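Local coordinates for protein intracellular serine protease (PDB 4ZOQ) that forms the N-terminal prodomain of LicP, a subtilisin-family lanthipeptide protease that probably acts as a serine endopeptidase, at residues E49-H54 with A74-K79; Y32-H37 with I61-V66; S42-T47 with K78-K83. All coordinates share one frame; numbering follows the deposited sequence.

Contact 1: residues E49-H54 with A74-K79; sequences EQFHIH and APFTKK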
ATOM      1  N   GLU A  49      -6.042   4.884  33.876  1.00 56.18           N
ATOM      2  CA  GLU A  49      -6.994   4.098  34.633  1.00 60.62           C
ATOM      3  C   GLU A  49      -7.447   4.867  35.860  1.00 56.27           C
ATOM      4  O   GLU A  49      -8.593   4.743  36.312  1.00 54.97           O
ATOM      5  CB  GLU A  49      -6.343   2.786  35.053  1.00 59.82           C
ATOM      6  CG  GLU A  49      -7.207   1.892  35.893  1.00 56.67           C
ATOM      7  CD  GLU A  49      -6.388   0.751  36.452  1.00 58.39           C
ATOM      8  OE1 GLU A  49      -5.278   0.515  35.911  1.00 59.63           O
ATOM      9  OE2 GLU A  49      -6.845   0.085  37.413  1.00 56.87           O
ATOM     10  N   GLN A  50      -6.609   5.800  36.276  1.00 49.61           N
ATOM     11  CA  GLN A  50      -6.906   6.610  37.431  1.00 53.98           C
ATOM     12  C   GLN A  50      -7.837   7.755  37.067  1.00 55.78           C
ATOM     13  O   GLN A  50      -8.389   8.431  37.947  1.00 58.43           O
ATOM     14  CB  GLN A  50      -5.580   7.139  37.979  1.00 52.70           C
ATOM     15  CG  GLN A  50      -5.628   8.338  38.889  1.00 57.43           C
ATOM     16  CD  GLN A  50      -4.229   8.874  39.166  1.00 62.13           C
ATOM     17  OE1 GLN A  50      -3.232   8.203  38.875  1.00 64.78           O
ATOM     18  NE2 GLN A  50      -4.147  10.092  39.702  1.00 63.65           N
ATOM     19  N   PHE A  51      -8.080   7.911  35.766  1.00 57.00           N
ATOM     20  CA  PHE A  51      -9.009   8.914  35.271  1.00 56.95           C
ATOM     21  C   PHE A  51     -10.042   8.274  34.390  1.00 57.07           C
ATOM     22  O   PHE A  51     -10.528   8.922  33.520  1.00 57.28           O
ATOM     23  CB  PHE A  51      -8.297  10.015  34.477  1.00 57.09           C
ATOM     24  CG  PHE A  51      -7.436  10.930  35.306  1.00 57.96           C
ATOM     25  CD1 PHE A  51      -6.127  10.592  35.651  1.00 53.87           C
ATOM     26  CD2 PHE A  51      -7.925  12.172  35.699  1.00 59.27           C
ATOM     27  CE1 PHE A  51      -5.338  11.475  36.417  1.00 51.97           C
ATOM     28  CE2 PHE A  51      -7.151  13.039  36.460  1.00 54.61           C
ATOM     29  CZ  PHE A  51      -5.869  12.695  36.816  1.00 59.45           C
ATOM     30  N   HIS A  52     -10.265   6.975  34.533  1.00 57.77           N
ATOM     31  CA  HIS A  52     -11.277   6.237  33.766  1.00 62.02           C
ATOM     32  C   HIS A  52     -11.352   6.617  32.285  1.00 68.04           C
ATOM     33  O   HIS A  52     -12.436   6.831  31.723  1.00 65.60           O
ATOM     34  CB  HIS A  52     -12.646   6.403  34.447  1.00 63.93           C
ATOM     35  CG  HIS A  52     -13.701   5.434  33.967  1.00 69.21           C
ATOM     36  ND1 HIS A  52     -13.537   4.062  33.969  1.00 76.86           N
ATOM     37  CD2 HIS A  52     -14.921   5.662  33.432  1.00 64.63           C
ATOM     38  CE1 HIS A  52     -14.622   3.486  33.473  1.00 68.44           C
ATOM     39  NE2 HIS A  52     -15.475   4.436  33.135  1.00 79.03           N
ATOM     40  N   ILE A  53     -10.187   6.710  31.660  1.00 60.31           N
ATOM     41  CA  ILE A  53     -10.162   6.984  30.242  1.00 62.74           C
ATOM     42  C   ILE A  53      -9.444   5.814  29.593  1.00 62.18           C
ATOM     43  O   ILE A  53      -8.492   5.247  30.153  1.00 58.88           O
ATOM     44  CB  ILE A  53      -9.461   8.350  29.875  1.00 60.66           C
ATOM     45  CG1 ILE A  53      -7.999   8.384  30.300  1.00 56.53           C
ATOM     46  CG2 ILE A  53     -10.203   9.571  30.418  1.00 63.22           C
ATOM     47  CD1 ILE A  53      -7.063   8.127  29.135  1.00 62.57           C
ATOM     48  N   HIS A  54      -9.925   5.390  28.435  1.00 68.49           N
ATOM     49  CA  HIS A  54      -9.204   4.318  27.788  1.00 61.08           C
ATOM     50  C   HIS A  54      -8.195   4.767  26.746  1.00 59.80           C
ATOM     51  O   HIS A  54      -8.494   5.448  25.765  1.00 60.50           O
ATOM     52  CB  HIS A  54     -10.140   3.226  27.299  1.00 64.77           C
ATOM     53  CG  HIS A  54      -9.588   2.417  26.187  1.00 69.38           C
ATOM     54  ND1 HIS A  54      -9.263   1.082  26.364  1.00 78.59           N
ATOM     55  CD2 HIS A  54      -9.650   2.599  24.849  1.00 67.93           C
ATOM     56  CE1 HIS A  54      -8.904   0.572  25.198  1.00 67.67           C
ATOM     57  NE2 HIS A  54      -9.157   1.467  24.264  1.00 73.15           N
ATOM     58  N   ALA A  74      -8.562  16.558  29.841  1.00 61.70           N
ATOM     59  CA  ALA A  74      -7.651  17.643  30.236  1.00 62.48           C
ATOM     60  C   ALA A  74      -6.874  17.406  31.546  1.00 63.43           C
ATOM     61  O   ALA A  74      -5.659  17.635  31.573  1.00 62.52           O
ATOM     62  CB  ALA A  74      -8.413  18.976  30.311  1.00 60.35           C
ATOM     63  N   PRO A  75      -7.547  16.937  32.629  1.00 64.24           N
ATOM     64  CA  PRO A  75      -6.782  16.597  33.843  1.00 66.41           C
ATOM     65  C   PRO A  75      -5.901  15.368  33.671  1.00 63.87           C
ATOM     66  O   PRO A  75      -4.880  15.232  34.359  1.00 55.80           O
ATOM     67  CB  PRO A  75      -7.858  16.278  34.884  1.00 64.51           C
ATOM     68  CG  PRO A  75      -9.141  16.634  34.289  1.00 63.46           C
ATOM     69  CD  PRO A  75      -8.996  16.820  32.839  1.00 60.03           C
ATOM     70  N   PHE A  76      -6.261  14.518  32.712  1.00 68.94           N
ATOM     71  CA  PHE A  76      -5.469  13.332  32.443  1.00 61.01           C
ATOM     72  C   PHE A  76      -4.222  13.773  31.736  1.00 58.51           C
ATOM     73  O   PHE A  76      -3.131  13.330  32.067  1.00 62.18           O
ATOM     74  CB  PHE A  76      -6.247  12.350  31.570  1.00 62.46           C
ATOM     75  CG  PHE A  76      -5.371  11.346  30.867  1.00 60.07           C
ATOM     76  CD1 PHE A  76      -4.569  10.469  31.576  1.00 58.13           C
ATOM     77  CD2 PHE A  76      -5.319  11.325  29.481  1.00 57.09           C
ATOM     78  CE1 PHE A  76      -3.749   9.559  30.918  1.00 59.50           C
ATOM     79  CE2 PHE A  76      -4.508  10.427  28.816  1.00 56.04           C
ATOM     80  CZ  PHE A  76      -3.717   9.536  29.537  1.00 59.98           C
ATOM     81  N   THR A  77      -4.385  14.711  30.815  1.00 59.08           N
ATOM     82  CA  THR A  77      -3.257  15.289  30.112  1.00 62.86           C
ATOM     83  C   THR A  77      -2.381  16.079  31.044  1.00 62.84           C
ATOM     84  O   THR A  77      -1.160  16.093  30.897  1.00 66.50           O
ATOM     85  CB  THR A  77      -3.694  16.219  28.971  1.00 63.57           C
ATOM     86  OG1 THR A  77      -4.614  15.528  28.121  1.00 66.21           O
ATOM     87  CG2 THR A  77      -2.475  16.632  28.143  1.00 59.04           C
ATOM     88  N   LYS A  78      -3.006  16.678  32.053  1.00 66.56           N
ATOM     89  CA  LYS A  78      -2.281  17.564  32.947  1.00 67.45           C
ATOM     90  C   LYS A  78      -1.527  16.849  34.059  1.00 67.76           C
ATOM     91  O   LYS A  78      -0.515  17.376  34.523  1.00 68.72           O
ATOM     92  CB  LYS A  78      -3.274  18.547  33.580  1.00 66.55           C
ATOM     93  CG  LYS A  78      -2.696  19.505  34.621  1.00 71.10           C
ATOM     94  CD  LYS A  78      -3.792  20.446  35.118  1.00 69.86           C
ATOM     95  CE  LYS A  78      -3.313  21.310  36.272  1.00 67.00           C
ATOM     96  NZ  LYS A  78      -3.053  22.719  35.841  1.00 68.87           N
ATOM     97  N   LYS A  79      -1.931  15.623  34.414  1.00 64.04           N
ATOM     98  CA  LYS A  79      -1.162  14.866  35.408  1.00 69.74           C
ATOM     99  C   LYS A  79      -0.312  13.799  34.759  1.00 69.97           C
ATOM    100  O   LYS A  79       0.600  13.247  35.390  1.00 71.68           O
ATOM    101  CB  LYS A  79      -2.067  14.230  36.488  1.00 69.79           C
ATOM    102  CG  LYS A  79      -1.260  13.703  37.699  1.00 74.11           C
ATOM    103  CD  LYS A  79      -1.913  13.810  39.092  1.00 80.86           C
ATOM    104  CE  LYS A  79      -1.529  15.148  39.773  1.00 79.78           C
ATOM    105  NZ  LYS A  79      -1.561  15.155  41.279  1.00 70.93           N
TER
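F51 and F76 meet through different choices of the first torsion: CG of F51 stands anti to its carbonyl carbon (chi1 -70°), whereas CG of F76 stands anti to its backbone N (chi1 160°). With CG set there, the F51 ring meets the backbone of helix 70-80, and F76 CA sits over the centre of its face, 4.1 Å from the centroid, in a CH-pi contact. Beyond it, at the residue before F76, F51 CE2 lies 3.7 Å from P75 CB, and the carbonyl oxygen P75 O lies as close to F51 CZ. K79 CB approaches F51 CZ, while K79 CD lies at the margin near Q50. I53 supplies the second CH-pi contact, its CD1 lying over one face of the F76 ring, displaced toward the rim and 3.5 Å from F76 CE2. An alanine in place of F51 would probably leave F76 CA and P75 CB without their aromatic cover and open a gap between loop and helix. The loop itself starts at a Schellman motif that ends helix 41-49, with H52, of positive phi, as the C' residue and I53 N bonded to A48 O. No hydrogen bond joins the two segments, so their association rests on apolar contacts and on C-H groups directed at aromatic faces, with F76 turned inward and F51 nearer the surface.

Contact 2: residues Y32-H37 with I61-V66; sequences YLLLEH and IGFAKV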
ATOM      1  N   TYR A  32      -5.021  11.953  20.884  1.00 47.93           N
ATOM      2  CA  TYR A  32      -3.878  11.091  20.587  1.00 43.81           C
ATOM      3  C   TYR A  32      -2.605  11.584  21.270  1.00 47.65           C
ATOM      4  O   TYR A  32      -2.380  12.795  21.418  1.00 48.50           O
ATOM      5  CB  TYR A  32      -3.640  10.985  19.073  1.00 49.73           C
ATOM      6  CG  TYR A  32      -4.729  10.259  18.319  1.00 48.29           C
ATOM      7  CD1 TYR A  32      -5.825  10.949  17.794  1.00 50.42           C
ATOM      8  CD2 TYR A  32      -4.669   8.884  18.131  1.00 47.37           C
ATOM      9  CE1 TYR A  32      -6.835  10.274  17.113  1.00 52.29           C
ATOM     10  CE2 TYR A  32      -5.674   8.205  17.440  1.00 48.18           C
ATOM     11  CZ  TYR A  32      -6.749   8.905  16.942  1.00 50.54           C
ATOM     12  OH  TYR A  32      -7.730   8.227  16.262  1.00 59.33           O
ATOM     13  N   LEU A  33      -1.766  10.634  21.670  1.00 40.75           N
ATOM     14  CA  LEU A  33      -0.554  10.940  22.407  1.00 43.32           C
ATOM     15  C   LEU A  33       0.678  10.251  21.841  1.00 44.09           C
ATOM     16  O   LEU A  33       0.642   9.071  21.492  1.00 41.06           O
ATOM     17  CB  LEU A  33      -0.702  10.522  23.880  1.00 46.84           C
ATOM     18  CG  LEU A  33      -1.357  11.395  24.944  1.00 48.67           C
ATOM     19  CD1 LEU A  33      -1.781  10.533  26.103  1.00 47.50           C
ATOM     20  CD2 LEU A  33      -0.364  12.420  25.426  1.00 55.47           C
ATOM     21  N   LEU A  34       1.786  10.976  21.815  1.00 40.58           N
ATOM     22  CA  LEU A  34       3.042  10.393  21.437  1.00 41.72           C
ATOM     23  C   LEU A  34       4.023  10.557  22.601  1.00 46.26           C
ATOM     24  O   LEU A  34       4.379  11.675  22.959  1.00 50.68           O
ATOM     25  CB  LEU A  34       3.583  11.023  20.149  1.00 37.80           C
ATOM     26  CG  LEU A  34       4.865  10.322  19.714  1.00 42.24           C
ATOM     27  CD1 LEU A  34       4.580   8.844  19.430  1.00 39.31           C
ATOM     28  CD2 LEU A  34       5.473  10.996  18.490  1.00 44.40           C
ATOM     29  N   LEU A  35       4.403   9.455  23.246  1.00 49.67           N
ATOM     30  CA  LEU A  35       5.398   9.513  24.321  1.00 51.85           C
ATOM     31  C   LEU A  35       6.779   9.856  23.770  1.00 51.69           C
ATOM     32  O   LEU A  35       7.136   9.456  22.667  1.00 51.39           O
ATOM     33  CB  LEU A  35       5.464   8.172  25.078  1.00 43.87           C
ATOM     34  CG  LEU A  35       4.199   7.546  25.665  1.00 47.12           C
ATOM     35  CD1 LEU A  35       4.417   6.082  25.962  1.00 49.66           C
ATOM     36  CD2 LEU A  35       3.806   8.260  26.941  1.00 49.09           C
ATOM     37  N   GLU A  36       7.568  10.578  24.546  1.00 55.93           N
ATOM     38  CA  GLU A  36       8.944  10.798  24.167  1.00 51.51           C
ATOM     39  C   GLU A  36       9.724   9.503  24.290  1.00 54.42           C
ATOM     40  O   GLU A  36      10.681   9.254  23.558  1.00 57.70           O
ATOM     41  CB  GLU A  36       9.619  11.802  25.078  1.00 55.90           C
ATOM     42  CG  GLU A  36       9.453  13.297  24.851  1.00 69.40           C
ATOM     43  CD  GLU A  36      10.333  14.059  25.854  1.00 77.15           C
ATOM     44  OE1 GLU A  36      11.386  13.481  26.241  1.00 79.60           O
ATOM     45  OE2 GLU A  36       9.978  15.195  26.258  1.00 70.03           O
ATOM     46  N   HIS A  37       9.287   8.650  25.206  1.00 59.42           N
ATOM     47  CA  HIS A  37       9.961   7.383  25.412  1.00 57.96           C
ATOM     48  C   HIS A  37       8.962   6.272  25.561  1.00 55.16           C
ATOM     49  O   HIS A  37       8.045   6.353  26.369  1.00 54.61           O
ATOM     50  CB  HIS A  37      10.837   7.441  26.668  1.00 59.75           C
ATOM     51  CG  HIS A  37      11.822   8.568  26.666  1.00 64.20           C
ATOM     52  ND1 HIS A  37      11.495   9.839  27.092  1.00 63.84           N
ATOM     53  CD2 HIS A  37      13.123   8.618  26.296  1.00 64.59           C
ATOM     54  CE1 HIS A  37      12.553  10.623  26.987  1.00 64.34           C
ATOM     55  NE2 HIS A  37      13.554   9.906  26.505  1.00 71.11           N
ATOM     56  N   ILE A  61       5.943   2.099  19.167  1.00 38.68           N
ATOM     57  CA  ILE A  61       6.156   3.476  18.729  1.00 42.11           C
ATOM     58  C   ILE A  61       5.658   4.490  19.769  1.00 42.96           C
ATOM     59  O   ILE A  61       5.767   5.703  19.561  1.00 43.15           O
ATOM     60  CB  ILE A  61       5.518   3.736  17.327  1.00 41.85           C
ATOM     61  CG1 ILE A  61       4.019   3.473  17.323  1.00 35.31           C
ATOM     62  CG2 ILE A  61       6.227   2.889  16.242  1.00 35.57           C
ATOM     63  CD1 ILE A  61       3.367   3.934  16.038  1.00 35.70           C
ATOM     64  N   GLY A  62       5.023   4.000  20.835  1.00 42.51           N
ATOM     65  CA  GLY A  62       4.666   4.855  21.955  1.00 43.18           C
ATOM     66  C   GLY A  62       3.623   5.890  21.603  1.00 39.18           C
ATOM     67  O   GLY A  62       3.681   7.029  22.060  1.00 39.00           O
ATOM     68  N   PHE A  63       2.664   5.470  20.793  1.00 37.42           N
ATOM     69  CA  PHE A  63       1.627   6.333  20.262  1.00 39.83           C
ATOM     70  C   PHE A  63       0.260   5.787  20.644  1.00 42.09           C
ATOM     71  O   PHE A  63      -0.071   4.630  20.362  1.00 43.80           O
ATOM     72  CB  PHE A  63       1.804   6.453  18.735  1.00 40.97           C
ATOM     73  CG  PHE A  63       0.913   7.475  18.081  1.00 42.65           C
ATOM     74  CD1 PHE A  63       0.984   8.814  18.422  1.00 41.14           C
ATOM     75  CD2 PHE A  63       0.024   7.091  17.080  1.00 42.36           C
ATOM     76  CE1 PHE A  63       0.168   9.747  17.810  1.00 42.54           C
ATOM     77  CE2 PHE A  63      -0.791   8.027  16.461  1.00 44.83           C
ATOM     78  CZ  PHE A  63      -0.715   9.359  16.831  1.00 44.47           C
ATOM     79  N   ALA A  64      -0.551   6.626  21.269  1.00 39.94           N
ATOM     80  CA  ALA A  64      -1.759   6.124  21.891  1.00 46.04           C
ATOM     81  C   ALA A  64      -3.003   6.900  21.508  1.00 43.37           C
ATOM     82  O   ALA A  64      -2.957   8.109  21.324  1.00 42.93           O
ATOM     83  CB  ALA A  64      -1.596   6.125  23.410  1.00 43.34           C
ATOM     84  N   LYS A  65      -4.124   6.204  21.429  1.00 40.75           N
ATOM     85  CA  LYS A  65      -5.383   6.900  21.252  1.00 48.40           C
ATOM     86  C   LYS A  65      -6.110   6.861  22.595  1.00 53.47           C
ATOM     87  O   LYS A  65      -6.298   5.805  23.198  1.00 52.49           O
ATOM     88  CB  LYS A  65      -6.231   6.278  20.131  1.00 48.26           C
ATOM     89  CG  LYS A  65      -7.722   6.630  20.193  1.00 54.81           C
ATOM     90  CD  LYS A  65      -8.536   5.962  19.080  1.00 52.93           C
ATOM     91  CE  LYS A  65      -8.425   4.458  19.112  1.00 60.52           C
ATOM     92  NZ  LYS A  65      -8.961   3.846  20.362  1.00 75.15           N
ATOM     93  N   VAL A  66      -6.472   8.031  23.092  1.00 54.30           N
ATOM     94  CA  VAL A  66      -7.111   8.105  24.393  1.00 57.35           C
ATOM     95  C   VAL A  66      -8.554   8.544  24.179  1.00 57.76           C
ATOM     96  O   VAL A  66      -8.840   9.521  23.492  1.00 54.90           O
ATOM     97  CB  VAL A  66      -6.373   9.062  25.366  1.00 51.63           C
ATOM     98  CG1 VAL A  66      -4.991   8.523  25.684  1.00 51.69           C
ATOM     99  CG2 VAL A  66      -6.260  10.442  24.782  1.00 53.30           C
TER
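Three backbone hydrogen bonds tie Y32-H37 to I61-V66. L33 and A64 form an antiparallel hydrogen-bonded pair, with L33 N to A64 O at 2.8 Å and A64 N to L33 O at 2.7 Å. Further along, L35 N meets G62 O at 2.8 Å. CA-H...O contacts fill in between: Y32 CA also approaches A64 O, and F63 CA approaches L33 O.

Apolar contacts divide between the two faces of the sheet. On the face of Y32, L34, F63 and K65, the tyrosine ring and the lysine chain run side by side in the same direction, Y32 CE2 lying 3.4 Å from K65 CB. The Y32 and F63 rings are nearly parallel, with planes at 15°, but slid so far apart that they barely overlap. In L34 the first torsion sets CG anti to the backbone N (chi1 -176°), and beyond it CD1 lies 3.3 Å from G62 O and 3.7 Å from F63 CB. On the other face L33 CD1 touches V66 CG1 at 3.8 Å.

The Y32 face meets the protease chain, where Y117 of that chain packs on Y32 and K65, and R157 of that chain donates hydrogen bonds to I61 O and L35 O. G62 and F63 form a G1 beta bulge against strand 54-58, at the entry to strand 63-67. This is the central antiparallel pairing of a four-stranded sheet docked on the protease, as in the propeptides of subtilisins.

Contact 3: residues S42-T47 with K78-K83; sequences SKLLDT and KKLAEK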
ATOM      1  N   SER A  42       3.747   2.091  30.411  1.00 67.84           N
ATOM      2  CA  SER A  42       3.220   1.678  31.717  1.00 65.17           C
ATOM      3  C   SER A  42       2.739   2.842  32.583  1.00 55.27           C
ATOM      4  O   SER A  42       1.744   2.706  33.273  1.00 57.11           O
ATOM      5  CB  SER A  42       4.285   0.876  32.476  1.00 64.02           C
ATOM      6  OG  SER A  42       5.485   1.624  32.585  1.00 64.78           O
ATOM      7  N   LYS A  43       3.385   3.998  32.504  1.00 58.08           N
ATOM      8  CA  LYS A  43       3.061   5.068  33.432  1.00 56.58           C
ATOM      9  C   LYS A  43       1.899   5.813  32.801  1.00 59.58           C
ATOM     10  O   LYS A  43       1.155   6.535  33.471  1.00 58.17           O
ATOM     11  CB  LYS A  43       4.248   6.027  33.603  1.00 55.52           C
ATOM     12  CG  LYS A  43       5.477   5.395  34.211  1.00 62.36           C
ATOM     13  CD  LYS A  43       6.584   6.401  34.513  1.00 61.11           C
ATOM     14  CE  LYS A  43       7.702   5.717  35.301  1.00 61.39           C
ATOM     15  NZ  LYS A  43       8.839   6.618  35.639  1.00 64.72           N
ATOM     16  N   LEU A  44       1.699   5.539  31.514  1.00 60.21           N
ATOM     17  CA  LEU A  44       0.598   6.103  30.753  1.00 55.10           C
ATOM     18  C   LEU A  44      -0.693   5.374  31.024  1.00 53.79           C
ATOM     19  O   LEU A  44      -1.739   5.997  31.204  1.00 55.04           O
ATOM     20  CB  LEU A  44       0.926   6.020  29.260  1.00 50.82           C
ATOM     21  CG  LEU A  44      -0.174   6.295  28.238  1.00 47.90           C
ATOM     22  CD1 LEU A  44      -0.688   7.703  28.305  1.00 49.98           C
ATOM     23  CD2 LEU A  44       0.318   5.966  26.853  1.00 58.53           C
ATOM     24  N   LEU A  45      -0.602   4.053  31.108  1.00 56.48           N
ATOM     25  CA  LEU A  45      -1.774   3.213  31.327  1.00 53.73           C
ATOM     26  C   LEU A  45      -2.264   3.271  32.762  1.00 56.84           C
ATOM     27  O   LEU A  45      -3.404   2.905  33.028  1.00 60.29           O
ATOM     28  CB  LEU A  45      -1.484   1.764  30.947  1.00 52.31           C
ATOM     29  CG  LEU A  45      -1.219   1.495  29.474  1.00 53.82           C
ATOM     30  CD1 LEU A  45      -0.796   0.062  29.262  1.00 51.75           C
ATOM     31  CD2 LEU A  45      -2.483   1.800  28.688  1.00 53.06           C
ATOM     32  N   ASP A  46      -1.418   3.763  33.672  1.00 57.45           N
ATOM     33  CA  ASP A  46      -1.810   3.905  35.076  1.00 55.58           C
ATOM     34  C   ASP A  46      -2.457   5.243  35.329  1.00 54.13           C
ATOM     35  O   ASP A  46      -3.381   5.321  36.119  1.00 60.60           O
ATOM     36  CB  ASP A  46      -0.606   3.738  36.015  1.00 54.44           C
ATOM     37  CG  ASP A  46      -0.020   2.317  36.019  1.00 60.85           C
ATOM     38  OD1 ASP A  46      -0.702   1.330  35.618  1.00 50.25           O
ATOM     39  OD2 ASP A  46       1.155   2.200  36.440  1.00 62.47           O
ATOM     40  N   THR A  47      -1.965   6.300  34.696  1.00 56.28           N
ATOM     41  CA  THR A  47      -2.663   7.575  34.756  1.00 54.62           C
ATOM     42  C   THR A  47      -4.043   7.480  34.063  1.00 57.12           C
ATOM     43  O   THR A  47      -5.013   8.112  34.475  1.00 52.86           O
ATOM     44  CB  THR A  47      -1.847   8.689  34.115  1.00 59.43           C
ATOM     45  OG1 THR A  47      -0.561   8.760  34.743  1.00 55.98           O
ATOM     46  CG2 THR A  47      -2.561  10.016  34.280  1.00 58.30           C
ATOM     47  N   LYS A  78      -3.006  16.678  32.053  1.00 66.56           N
ATOM     48  CA  LYS A  78      -2.281  17.564  32.947  1.00 67.45           C
ATOM     49  C   LYS A  78      -1.527  16.849  34.059  1.00 67.76           C
ATOM     50  O   LYS A  78      -0.515  17.376  34.523  1.00 68.72           O
ATOM     51  CB  LYS A  78      -3.274  18.547  33.580  1.00 66.55           C
ATOM     52  CG  LYS A  78      -2.696  19.505  34.621  1.00 71.10           C
ATOM     53  CD  LYS A  78      -3.792  20.446  35.118  1.00 69.86           C
ATOM     54  CE  LYS A  78      -3.313  21.310  36.272  1.00 67.00           C
ATOM     55  NZ  LYS A  78      -3.053  22.719  35.841  1.00 68.87           N
ATOM     56  N   LYS A  79      -1.931  15.623  34.414  1.00 64.04           N
ATOM     57  CA  LYS A  79      -1.162  14.866  35.408  1.00 69.74           C
ATOM     58  C   LYS A  79      -0.312  13.799  34.759  1.00 69.97           C
ATOM     59  O   LYS A  79       0.600  13.247  35.390  1.00 71.68           O
ATOM     60  CB  LYS A  79      -2.067  14.230  36.488  1.00 69.79           C
ATOM     61  CG  LYS A  79      -1.260  13.703  37.699  1.00 74.11           C
ATOM     62  CD  LYS A  79      -1.913  13.810  39.092  1.00 80.86           C
ATOM     63  CE  LYS A  79      -1.529  15.148  39.773  1.00 79.78           C
ATOM     64  NZ  LYS A  79      -1.561  15.155  41.279  1.00 70.93           N
ATOM     65  N   LEU A  80      -0.524  13.579  33.468  1.00 67.29           N
ATOM     66  CA  LEU A  80       0.352  12.671  32.768  1.00 63.64           C
ATOM     67  C   LEU A  80       1.591  13.485  32.454  1.00 69.65           C
ATOM     68  O   LEU A  80       2.714  12.973  32.437  1.00 71.02           O
ATOM     69  CB  LEU A  80      -0.295  12.140  31.494  1.00 60.70           C
ATOM     70  CG  LEU A  80       0.589  11.248  30.623  1.00 60.62           C
ATOM     71  CD1 LEU A  80       0.890   9.936  31.339  1.00 53.88           C
ATOM     72  CD2 LEU A  80      -0.045  11.014  29.257  1.00 60.50           C
ATOM     73  N   ALA A  81       1.361  14.782  32.271  1.00 64.72           N
ATOM     74  CA  ALA A  81       2.399  15.738  31.923  1.00 68.06           C
ATOM     75  C   ALA A  81       3.370  16.043  33.064  1.00 75.77           C
ATOM     76  O   ALA A  81       4.487  16.517  32.821  1.00 76.83           O
ATOM     77  CB  ALA A  81       1.758  17.032  31.430  1.00 63.93           C
ATOM     78  N   GLU A  82       2.976  15.733  34.299  1.00 78.00           N
ATOM     79  CA  GLU A  82       3.854  15.995  35.435  1.00 81.11           C
ATOM     80  C   GLU A  82       4.891  14.895  35.654  1.00 81.50           C
ATOM     81  O   GLU A  82       5.879  15.106  36.353  1.00 83.22           O
ATOM     82  CB  GLU A  82       3.025  16.157  36.721  1.00 77.79           C
ATOM     83  CG  GLU A  82       1.650  16.768  36.494  1.00 85.25           C
ATOM     84  CD  GLU A  82       0.828  16.926  37.778  1.00 88.38           C
ATOM     85  OE1 GLU A  82       1.257  16.416  38.836  1.00 89.94           O
ATOM     86  OE2 GLU A  82      -0.270  17.531  37.717  1.00 89.85           O
ATOM     87  N   LYS A  83       4.684  13.721  35.071  1.00 79.28           N
ATOM     88  CA  LYS A  83       5.687  12.667  35.227  1.00 76.62           C
ATOM     89  C   LYS A  83       6.340  12.224  33.925  1.00 78.45           C
ATOM     90  O   LYS A  83       7.554  11.999  33.882  1.00 71.97           O
ATOM     91  CB  LYS A  83       5.104  11.456  35.947  1.00 78.36           C
ATOM     92  CG  LYS A  83       4.667  11.749  37.397  1.00 89.60           C
ATOM     93  CD  LYS A  83       4.833  10.486  38.252  1.00 89.66           C
ATOM     94  CE  LYS A  83       4.405  10.680  39.699  1.00 83.08           C
ATOM     95  NZ  LYS A  83       4.197   9.343  40.349  1.00 81.41           N
TER
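The carbonyl oxygen of K43 accepts the hydroxyl of T47, OG1 to O 3.1 Å, one turn along helix 41-49, and L80 CD1 comes within 4.0 Å of the same oxygen from the other helix. The donor stands nearly in line with the C=O bond, at an angle of 169°. A weak bond from T47 N reaches this oxygen too, so both the amide and the hydroxyl of T47 turn back to it. With OG1 anti to the carbonyl carbon (chi1 -56°), the hydroxyl is directed to the preceding turn, and CG2 is left to face helix 70-80.

L80 carries the other side of the contact. Both of its methyls take part: CD2 meets L44 CD1 at 3.5 Å, while CD1 lies 3.9 Å from both T47 OG1 and L44 CA. T47 CG2 in turn rests 4.2 Å from L80 CB. The side chains of L44 and L80 cross obliquely, as do those of T47 and L80. No hydrogen bond passes between the segments, and the atom of K78-K83 nearest the hydroxyl is the methyl L80 CD1.

Toward solvent the lysines take over: K79 makes a long, weak ion pair with E82 of its own segment. K43 packs on V84, beyond the end of helix 70-80. Deeper in, L44 and L80 both touch L33 of strand 31-35, L44 reaches V57 of strand 54-58, and F76 of helix 70-80 packs on both L44 and T47.

In the fold
The three contacts lie within one prodomain, in which helices 41-49 and 70-80 pack on one face of an antiparallel sheet. Contacts 1 and 3 share helix 70-80, their centres about 8 Å apart; contact 2, in the sheet, lies about 14 Å from contact 1 and 11 Å from contact 3. Along the chain the segments of contact 2 alternate with those of each of the others, so strand pairing and helix packing interlock. F76 of contact 1, L33 and V66 of contact 2, and L44 and L80 of contact 3 converge in a single apolar core. The opposite sheet face is turned to the protease chain, consistent with a prodomain that docks through its sheet.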